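Local coordinates for protein putative metallopeptidase (Shewanella baltica OS155, PDB 3IEH) that is a putative zinc-dependent hydrolase of the peptidase M14 family, probably acting as a metallocarboxypeptidase or on ester bonds, at residues A[192-205]-A[241-255]. Numbering follows the deposited sequence.
Sequences FSLDLRDTLGGYFP and VGACTETPALQNFDQ
F192 meets the start of strand 242-248 with its ring. V241 lies over one face, its CB 4.1 Å from the ring centroid in a CH-pi contact. L196 CD1 lies over the opposite face, so the ring is sandwiched. At the ring edge, close to its plane, CE2 faces G242 O at 3.4 Å. CG of F192 stands anti to the backbone N, which places the ring beside the strand.

One turn on, L196 rests its CD1 against A243 CB, 3.4 Å away. L200 follows after another turn and splits its two methyls. CD1 goes to T245 CB, and CD2 to T247 CG2 at 3.8 Å.

Helix and strand run nearly parallel, with axes 9.8 Å apart at closest approach and 16° between directions. This is the alpha/beta packing of the M14 fold, where helices cover a mixed sheet. A243 and T245 point to the helix. E246, the predicted proton donor/acceptor, points its CB away from it, and its side chain touches H170, a zinc ligand. The OG1 of T247 is hydrogen-bonded to E171 and N260, while its methyl serves the apolar packing.

Further along the chain, Y203 brings the edge of its ring to Q255, with CD2 3.6 Å from OE1. F204 buries the largest area against the other segment. P248 CD lies over one ring face, 3.7 Å from the centroid, and Y203 CB lies over the other. F204 CE2 also meets T247 CG2, and F204 CD1 lies 3.6 Å from Q251 CG. The Q251 chain is bent at chi2 (-64°), with its amide plane 25° from the F204 ring; its NE2 is hydrogen-bonded to R176 O. P205 borders that amide, and its backbone is hydrogen-bonded to A178.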
ATOM      1  N   PHE A 192     -10.161  14.527  -0.139  1.00 19.17           N
ATOM      2  CA  PHE A 192      -9.250  13.404   0.010  1.00 19.89           C
ATOM      3  C   PHE A 192      -9.449  12.338  -1.101  1.00 20.26           C
ATOM      4  O   PHE A 192      -8.533  12.035  -1.849  1.00 18.72           O
ATOM      5  CB  PHE A 192      -9.466  12.781   1.390  1.00 19.21           C
ATOM      6  CG  PHE A 192      -8.605  11.595   1.650  1.00 16.80           C
ATOM      7  CD1 PHE A 192      -7.269  11.756   1.949  1.00 11.29           C
ATOM      8  CD2 PHE A 192      -9.132  10.306   1.577  1.00 12.49           C
ATOM      9  CE1 PHE A 192      -6.451  10.639   2.164  1.00 14.02           C
ATOM     10  CE2 PHE A 192      -8.340   9.204   1.799  1.00 11.50           C
ATOM     11  CZ  PHE A 192      -6.994   9.366   2.099  1.00 15.20           C
ATOM     12  N   SER A 193     -10.671  11.812  -1.180  1.00 20.06           N
ATOM     13  CA  SER A 193     -11.088  10.818  -2.157  1.00 19.43           C
ATOM     14  C   SER A 193     -10.931  11.342  -3.576  1.00 18.70           C
ATOM     15  O   SER A 193     -10.312  10.695  -4.426  1.00 16.18           O
ATOM     16  CB  SER A 193     -12.564  10.408  -1.906  1.00 18.55           C
ATOM     17  OG  SER A 193     -12.729   9.852  -0.600  1.00 20.28           O
ATOM     18  N   LEU A 194     -11.484  12.527  -3.829  1.00 20.63           N
ATOM     19  CA  LEU A 194     -11.502  13.090  -5.186  1.00 19.00           C
ATOM     20  C   LEU A 194     -10.124  13.462  -5.723  1.00 17.37           C
ATOM     21  O   LEU A 194      -9.895  13.356  -6.923  1.00 18.45           O
ATOM     22  CB  LEU A 194     -12.448  14.286  -5.255  1.00 18.29           C
ATOM     23  CG  LEU A 194     -13.919  13.931  -4.983  1.00 21.78           C
ATOM     24  CD1 LEU A 194     -14.725  15.201  -4.936  1.00 11.46           C
ATOM     25  CD2 LEU A 194     -14.506  12.938  -6.013  1.00 21.18           C
ATOM     26  N   ASP A 195      -9.213  13.880  -4.843  1.00 16.23           N
ATOM     27  CA  ASP A 195      -7.880  14.259  -5.270  1.00 17.04           C
ATOM     28  C   ASP A 195      -7.059  13.043  -5.647  1.00 16.48           C
ATOM     29  O   ASP A 195      -6.290  13.085  -6.604  1.00 16.81           O
ATOM     30  CB  ASP A 195      -7.134  15.057  -4.197  1.00 19.44           C
ATOM     31  CG  ASP A 195      -5.742  15.503  -4.669  1.00 27.65           C
ATOM     32  OD1 ASP A 195      -5.669  16.339  -5.593  1.00 34.09           O
ATOM     33  OD2 ASP A 195      -4.723  15.007  -4.140  1.00 37.13           O
ATOM     34  N   LEU A 196      -7.185  11.963  -4.880  1.00 18.52           N
ATOM     35  CA  LEU A 196      -6.478  10.721  -5.211  1.00 17.48           C
ATOM     36  C   LEU A 196      -6.976  10.167  -6.538  1.00 17.48           C
ATOM     37  O   LEU A 196      -6.192   9.840  -7.427  1.00 18.73           O
ATOM     38  CB  LEU A 196      -6.630   9.719  -4.094  1.00 19.27           C
ATOM     39  CG  LEU A 196      -5.830  10.108  -2.833  1.00 20.67           C
ATOM     40  CD1 LEU A 196      -6.119   9.138  -1.682  1.00 13.98           C
ATOM     41  CD2 LEU A 196      -4.315  10.204  -3.119  1.00 13.43           C
ATOM     42  N   ARG A 197      -8.294  10.131  -6.692  1.00 18.78           N
ATOM     43  CA  ARG A 197      -8.925   9.679  -7.931  1.00 17.52           C
ATOM     44  C   ARG A 197      -8.384  10.499  -9.126  1.00 17.65           C
ATOM     45  O   ARG A 197      -7.947   9.924 -10.134  1.00 16.92           O
ATOM     46  CB  ARG A 197     -10.448   9.792  -7.767  1.00 17.08           C
ATOM     47  CG  ARG A 197     -11.279   9.221  -8.873  1.00 16.37           C
ATOM     48  CD  ARG A 197     -11.303  10.108 -10.114  1.00 15.82           C
ATOM     49  NE  ARG A 197     -11.701  11.481  -9.823  1.00 18.35           N
ATOM     50  CZ  ARG A 197     -12.957  11.912  -9.704  1.00 21.39           C
ATOM     51  NH1 ARG A 197     -13.970  11.071  -9.822  1.00 19.51           N
ATOM     52  NH2 ARG A 197     -13.201  13.201  -9.458  1.00 22.23           N
ATOM     53  N   ASP A 198      -8.380  11.829  -8.994  1.00 15.76           N
ATOM     54  CA  ASP A 198      -7.837  12.715 -10.027  1.00 17.16           C
ATOM     55  C   ASP A 198      -6.337  12.512 -10.303  1.00 17.05           C
ATOM     56  O   ASP A 198      -5.904  12.597 -11.455  1.00 17.62           O
ATOM     57  CB  ASP A 198      -8.116  14.197  -9.688  1.00 19.68           C
ATOM     58  CG  ASP A 198      -9.623  14.542  -9.700  1.00 21.91           C
ATOM     59  OD1 ASP A 198     -10.414  13.894 -10.427  1.00 20.74           O
ATOM     60  OD2 ASP A 198     -10.020  15.462  -8.971  1.00 30.51           O
ATOM     61  N   THR A 199      -5.544  12.261  -9.267  1.00 16.53           N
ATOM     62  CA  THR A 199      -4.111  12.021  -9.450  1.00 18.24           C
ATOM     63  C   THR A 199      -3.876  10.813 -10.360  1.00 18.79           C
ATOM     64  O   THR A 199      -3.093  10.865 -11.316  1.00 19.83           O
ATOM     65  CB  THR A 199      -3.396  11.789  -8.098  1.00 19.15           C
ATOM     66  OG1 THR A 199      -3.626  12.919  -7.243  1.00 19.82           O
ATOM     67  CG2 THR A 199      -1.914  11.587  -8.304  1.00  9.39           C
ATOM     68  N   LEU A 200      -4.569   9.724 -10.077  1.00 19.42           N
ATOM     69  CA  LEU A 200      -4.474   8.525 -10.937  1.00 19.07           C
ATOM     70  C   LEU A 200      -5.011   8.840 -12.333  1.00 16.66           C
ATOM     71  O   LEU A 200      -4.439   8.415 -13.347  1.00 15.25           O
ATOM     72  CB  LEU A 200      -5.259   7.362 -10.326  1.00 19.31           C
ATOM     73  CG  LEU A 200      -4.821   6.870  -8.943  1.00 20.20           C
ATOM     74  CD1 LEU A 200      -5.722   5.701  -8.536  1.00 16.87           C
ATOM     75  CD2 LEU A 200      -3.336   6.454  -8.983  1.00 15.81           C
ATOM     76  N   GLY A 201      -6.096   9.614 -12.366  1.00 14.50           N
ATOM     77  CA  GLY A 201      -6.714  10.044 -13.613  1.00 14.10           C
ATOM     78  C   GLY A 201      -5.762  10.825 -14.478  1.00 14.96           C
ATOM     79  O   GLY A 201      -5.964  10.914 -15.660  1.00 15.98           O
ATOM     80  N   GLY A 202      -4.716  11.401 -13.891  1.00 17.85           N
ATOM     81  CA  GLY A 202      -3.699  12.108 -14.664  1.00 18.17           C
ATOM     82  C   GLY A 202      -2.741  11.188 -15.397  1.00 18.68           C
ATOM     83  O   GLY A 202      -2.045  11.632 -16.286  1.00 18.40           O
ATOM     84  N   TYR A 203      -2.679   9.916 -15.010  1.00 19.98           N
ATOM     85  CA  TYR A 203      -1.823   8.930 -15.683  1.00 20.73           C
ATOM     86  C   TYR A 203      -2.610   7.929 -16.491  1.00 22.59           C
ATOM     87  O   TYR A 203      -2.088   7.395 -17.478  1.00 21.82           O
ATOM     88  CB  TYR A 203      -0.984   8.130 -14.678  1.00 19.57           C
ATOM     89  CG  TYR A 203      -0.011   8.992 -13.948  1.00 19.76           C
ATOM     90  CD1 TYR A 203      -0.414   9.692 -12.828  1.00 17.28           C
ATOM     91  CD2 TYR A 203       1.295   9.153 -14.396  1.00 16.63           C
ATOM     92  CE1 TYR A 203       0.451  10.505 -12.138  1.00 19.01           C
ATOM     93  CE2 TYR A 203       2.176   9.989 -13.711  1.00 19.48           C
ATOM     94  CZ  TYR A 203       1.742  10.659 -12.581  1.00 16.38           C
ATOM     95  OH  TYR A 203       2.568  11.496 -11.865  1.00 24.09           O
ATOM     96  N   PHE A 204      -3.849   7.647 -16.071  1.00 21.87           N
ATOM     97  CA  PHE A 204      -4.610   6.577 -16.709  1.00 20.74           C
ATOM     98  C   PHE A 204      -6.055   6.953 -16.936  1.00 18.60           C
ATOM     99  O   PHE A 204      -6.569   7.895 -16.327  1.00 17.89           O
ATOM    100  CB  PHE A 204      -4.569   5.306 -15.832  1.00 21.56           C
ATOM    101  CG  PHE A 204      -3.199   4.872 -15.453  1.00 16.73           C
ATOM    102  CD1 PHE A 204      -2.328   4.385 -16.410  1.00 23.15           C
ATOM    103  CD2 PHE A 204      -2.777   4.946 -14.137  1.00 19.59           C
ATOM    104  CE1 PHE A 204      -1.058   3.991 -16.075  1.00 18.50           C
ATOM    105  CE2 PHE A 204      -1.504   4.566 -13.791  1.00 17.39           C
ATOM    106  CZ  PHE A 204      -0.638   4.086 -14.759  1.00 22.81           C
ATOM    107  N   PRO A 205      -6.721   6.219 -17.831  1.00 16.96           N
ATOM    108  CA  PRO A 205      -8.184   6.389 -17.856  1.00 17.00           C
ATOM    109  C   PRO A 205      -8.762   5.841 -16.523  1.00 17.90           C
ATOM    110  O   PRO A 205      -8.141   4.985 -15.888  1.00 19.75           O
ATOM    111  CB  PRO A 205      -8.649   5.555 -19.057  1.00 15.40           C
ATOM    112  CG  PRO A 205      -7.480   4.629 -19.428  1.00 18.71           C
ATOM    113  CD  PRO A 205      -6.216   5.207 -18.781  1.00 18.08           C
ATOM    114  N   VAL A 241      -8.763   8.406   7.944  1.00 17.19           N
ATOM    115  CA  VAL A 241      -9.026   8.279   6.527  1.00 14.92           C
ATOM    116  C   VAL A 241      -8.126   7.159   6.002  1.00 16.21           C
ATOM    117  O   VAL A 241      -7.023   6.894   6.532  1.00 17.55           O
ATOM    118  CB  VAL A 241      -8.721   9.578   5.754  1.00 16.95           C
ATOM    119  CG1 VAL A 241      -9.636  10.671   6.191  1.00 12.88           C
ATOM    120  CG2 VAL A 241      -7.217  10.011   5.924  1.00 13.67           C
ATOM    121  N   GLY A 242      -8.597   6.503   4.959  1.00 16.74           N
ATOM    122  CA  GLY A 242      -7.848   5.441   4.292  1.00 17.41           C
ATOM    123  C   GLY A 242      -8.123   5.489   2.809  1.00 17.48           C
ATOM    124  O   GLY A 242      -9.186   5.943   2.393  1.00 18.36           O
ATOM    125  N   ALA A 243      -7.146   5.060   2.018  1.00 18.01           N
ATOM    126  CA  ALA A 243      -7.306   4.898   0.576  1.00 17.70           C
ATOM    127  C   ALA A 243      -6.514   3.683   0.149  1.00 18.70           C
ATOM    128  O   ALA A 243      -5.390   3.455   0.641  1.00 18.95           O
ATOM    129  CB  ALA A 243      -6.803   6.128  -0.187  1.00 16.62           C
ATOM    130  N   CYS A 244      -7.104   2.897  -0.747  1.00 16.31           N
ATOM    131  CA  CYS A 244      -6.398   1.815  -1.401  1.00 16.96           C
ATOM    132  C   CYS A 244      -6.439   2.118  -2.893  1.00 16.44           C
ATOM    133  O   CYS A 244      -7.454   1.919  -3.532  1.00 17.28           O
ATOM    134  CB  CYS A 244      -7.040   0.469  -1.127  1.00 18.30           C
ATOM    135  SG  CYS A 244      -6.378  -0.866  -2.199  1.00 24.90           S
ATOM    136  N   THR A 245      -5.344   2.629  -3.434  1.00 15.25           N
ATOM    137  CA  THR A 245      -5.294   2.998  -4.835  1.00 17.15           C
ATOM    138  C   THR A 245      -5.045   1.750  -5.668  1.00 19.11           C
ATOM    139  O   THR A 245      -4.353   0.828  -5.234  1.00 16.79           O
ATOM    140  CB  THR A 245      -4.171   4.017  -5.118  1.00 18.87           C
ATOM    141  OG1 THR A 245      -2.933   3.455  -4.707  1.00 10.84           O
ATOM    142  CG2 THR A 245      -4.409   5.352  -4.350  1.00  9.81           C
ATOM    143  N   GLU A 246      -5.637   1.725  -6.858  1.00 18.96           N
ATOM    144  CA  GLU A 246      -5.472   0.605  -7.782  1.00 18.43           C
ATOM    145  C   GLU A 246      -5.038   1.162  -9.146  1.00 15.18           C
ATOM    146  O   GLU A 246      -5.844   1.714  -9.873  1.00 12.57           O
ATOM    147  CB  GLU A 246      -6.798  -0.158  -7.912  1.00 19.24           C
ATOM    148  CG  GLU A 246      -7.255  -0.814  -6.618  1.00 23.57           C
ATOM    149  CD  GLU A 246      -6.611  -2.174  -6.355  1.00 30.72           C
ATOM    150  OE1 GLU A 246      -5.898  -2.756  -7.218  1.00 26.18           O
ATOM    151  OE2 GLU A 246      -6.848  -2.674  -5.254  1.00 32.77           O
ATOM    152  N   THR A 247      -3.749   1.073  -9.449  1.00 13.21           N
ATOM    153  CA  THR A 247      -3.263   1.392 -10.775  1.00 12.51           C
ATOM    154  C   THR A 247      -3.460   0.174 -11.697  1.00 11.78           C
ATOM    155  O   THR A 247      -3.397  -0.989 -11.270  1.00 12.13           O
ATOM    156  CB  THR A 247      -1.777   1.851 -10.772  1.00 13.85           C
ATOM    157  OG1 THR A 247      -0.959   0.912 -10.053  1.00  7.22           O
ATOM    158  CG2 THR A 247      -1.643   3.239 -10.167  1.00 10.59           C
ATOM    159  N   PRO A 248      -3.711   0.425 -12.967  1.00 11.65           N
ATOM    160  CA  PRO A 248      -4.001  -0.684 -13.878  1.00 13.26           C
ATOM    161  C   PRO A 248      -2.757  -1.388 -14.391  1.00 14.49           C
ATOM    162  O   PRO A 248      -1.972  -0.786 -15.144  1.00 16.01           O
ATOM    163  CB  PRO A 248      -4.745   0.007 -15.027  1.00 13.15           C
ATOM    164  CG  PRO A 248      -4.221   1.429 -15.011  1.00 14.23           C
ATOM    165  CD  PRO A 248      -3.894   1.746 -13.588  1.00 13.09           C
ATOM    166  N   ALA A 249      -2.625  -2.677 -14.077  1.00 13.71           N
ATOM    167  CA  ALA A 249      -1.397  -3.412 -14.384  1.00 14.63           C
ATOM    168  C   ALA A 249      -1.318  -3.896 -15.836  1.00 17.25           C
ATOM    169  O   ALA A 249      -0.358  -4.583 -16.209  1.00 16.76           O
ATOM    170  CB  ALA A 249      -1.196  -4.579 -13.397  1.00 11.56           C
ATOM    171  N   LEU A 250      -2.330  -3.550 -16.639  1.00 19.51           N
ATOM    172  CA  LEU A 250      -2.309  -3.772 -18.114  1.00 20.88           C
ATOM    173  C   LEU A 250      -1.642  -2.591 -18.835  1.00 20.29           C
ATOM    174  O   LEU A 250      -1.422  -2.644 -20.025  1.00 25.39           O
ATOM    175  CB  LEU A 250      -3.725  -4.003 -18.695  1.00 18.40           C
ATOM    176  CG  LEU A 250      -4.479  -5.275 -18.276  1.00 20.58           C
ATOM    177  CD1 LEU A 250      -5.926  -5.302 -18.870  1.00 11.45           C
ATOM    178  CD2 LEU A 250      -3.671  -6.545 -18.670  1.00  7.52           C
ATOM    179  N   GLN A 251      -1.347  -1.521 -18.114  1.00 19.20           N
ATOM    180  CA  GLN A 251      -0.639  -0.380 -18.672  1.00 15.95           C
ATOM    181  C   GLN A 251       0.863  -0.547 -18.433  1.00 15.75           C
ATOM    182  O   GLN A 251       1.323  -1.447 -17.713  1.00 18.73           O
ATOM    183  CB  GLN A 251      -1.117   0.932 -18.004  1.00 15.41           C
ATOM    184  CG  GLN A 251      -2.613   1.275 -18.163  1.00 16.12           C
ATOM    185  CD  GLN A 251      -3.051   1.531 -19.601  1.00 18.57           C
ATOM    186  OE1 GLN A 251      -2.209   1.636 -20.484  1.00 14.57           O
ATOM    187  NE2 GLN A 251      -4.381   1.632 -19.843  1.00 16.58           N
ATOM    188  N   ASN A 252       1.614   0.369 -19.018  1.00 14.97           N
ATOM    189  CA  ASN A 252       3.057   0.446 -18.908  1.00 14.34           C
ATOM    190  C   ASN A 252       3.571   0.512 -17.458  1.00 15.41           C
ATOM    191  O   ASN A 252       3.142   1.333 -16.644  1.00 13.49           O
ATOM    192  CB  ASN A 252       3.571   1.646 -19.707  1.00 11.98           C
ATOM    193  CG  ASN A 252       5.067   1.819 -19.593  1.00 20.44           C
ATOM    194  OD1 ASN A 252       5.589   2.295 -18.569  1.00 15.98           O
ATOM    195  ND2 ASN A 252       5.778   1.437 -20.652  1.00 17.58           N
ATOM    196  N   PHE A 253       4.536  -0.354 -17.176  1.00 16.05           N
ATOM    197  CA  PHE A 253       5.041  -0.512 -15.833  1.00 17.16           C
ATOM    198  C   PHE A 253       5.596   0.811 -15.231  1.00 17.76           C
ATOM    199  O   PHE A 253       5.182   1.187 -14.126  1.00 20.15           O
ATOM    200  CB  PHE A 253       6.052  -1.659 -15.763  1.00 14.09           C
ATOM    201  CG  PHE A 253       6.530  -1.926 -14.372  1.00 17.26           C
ATOM    202  CD1 PHE A 253       5.763  -2.676 -13.510  1.00  4.53           C
ATOM    203  CD2 PHE A 253       7.729  -1.377 -13.904  1.00 16.38           C
ATOM    204  CE1 PHE A 253       6.183  -2.917 -12.203  1.00 15.97           C
ATOM    205  CE2 PHE A 253       8.152  -1.602 -12.596  1.00 16.63           C
ATOM    206  CZ  PHE A 253       7.372  -2.387 -11.742  1.00 15.22           C
ATOM    207  N   ASP A 254       6.463   1.535 -15.948  1.00 15.75           N
ATOM    208  CA  ASP A 254       7.018   2.790 -15.404  1.00 18.11           C
ATOM    209  C   ASP A 254       5.976   3.893 -15.185  1.00 17.26           C
ATOM    210  O   ASP A 254       6.103   4.702 -14.256  1.00 18.91           O
ATOM    211  CB  ASP A 254       8.211   3.280 -16.222  1.00 18.00           C
ATOM    212  CG  ASP A 254       9.426   2.345 -16.092  1.00 22.95           C
ATOM    213  OD1 ASP A 254       9.741   1.842 -14.985  1.00 21.89           O
ATOM    214  OD2 ASP A 254      10.086   2.120 -17.107  1.00 29.88           O
ATOM    215  N   GLN A 255       4.932   3.905 -15.998  1.00 17.24           N
ATOM    216  CA  GLN A 255       3.816   4.818 -15.777  1.00 19.04           C
ATOM    217  C   GLN A 255       3.132   4.497 -14.456  1.00 18.70           C
ATOM    218  O   GLN A 255       2.699   5.410 -13.726  1.00 17.02           O
ATOM    219  CB  GLN A 255       2.799   4.721 -16.910  1.00 19.92           C
ATOM    220  CG  GLN A 255       3.170   5.555 -18.096  1.00 30.59           C
ATOM    221  CD  GLN A 255       2.974   7.045 -17.821  1.00 30.94           C
ATOM    222  OE1 GLN A 255       1.854   7.495 -17.520  1.00 37.85           O
ATOM    223  NE2 GLN A 255       4.050   7.814 -17.942  1.00 26.76           N
TER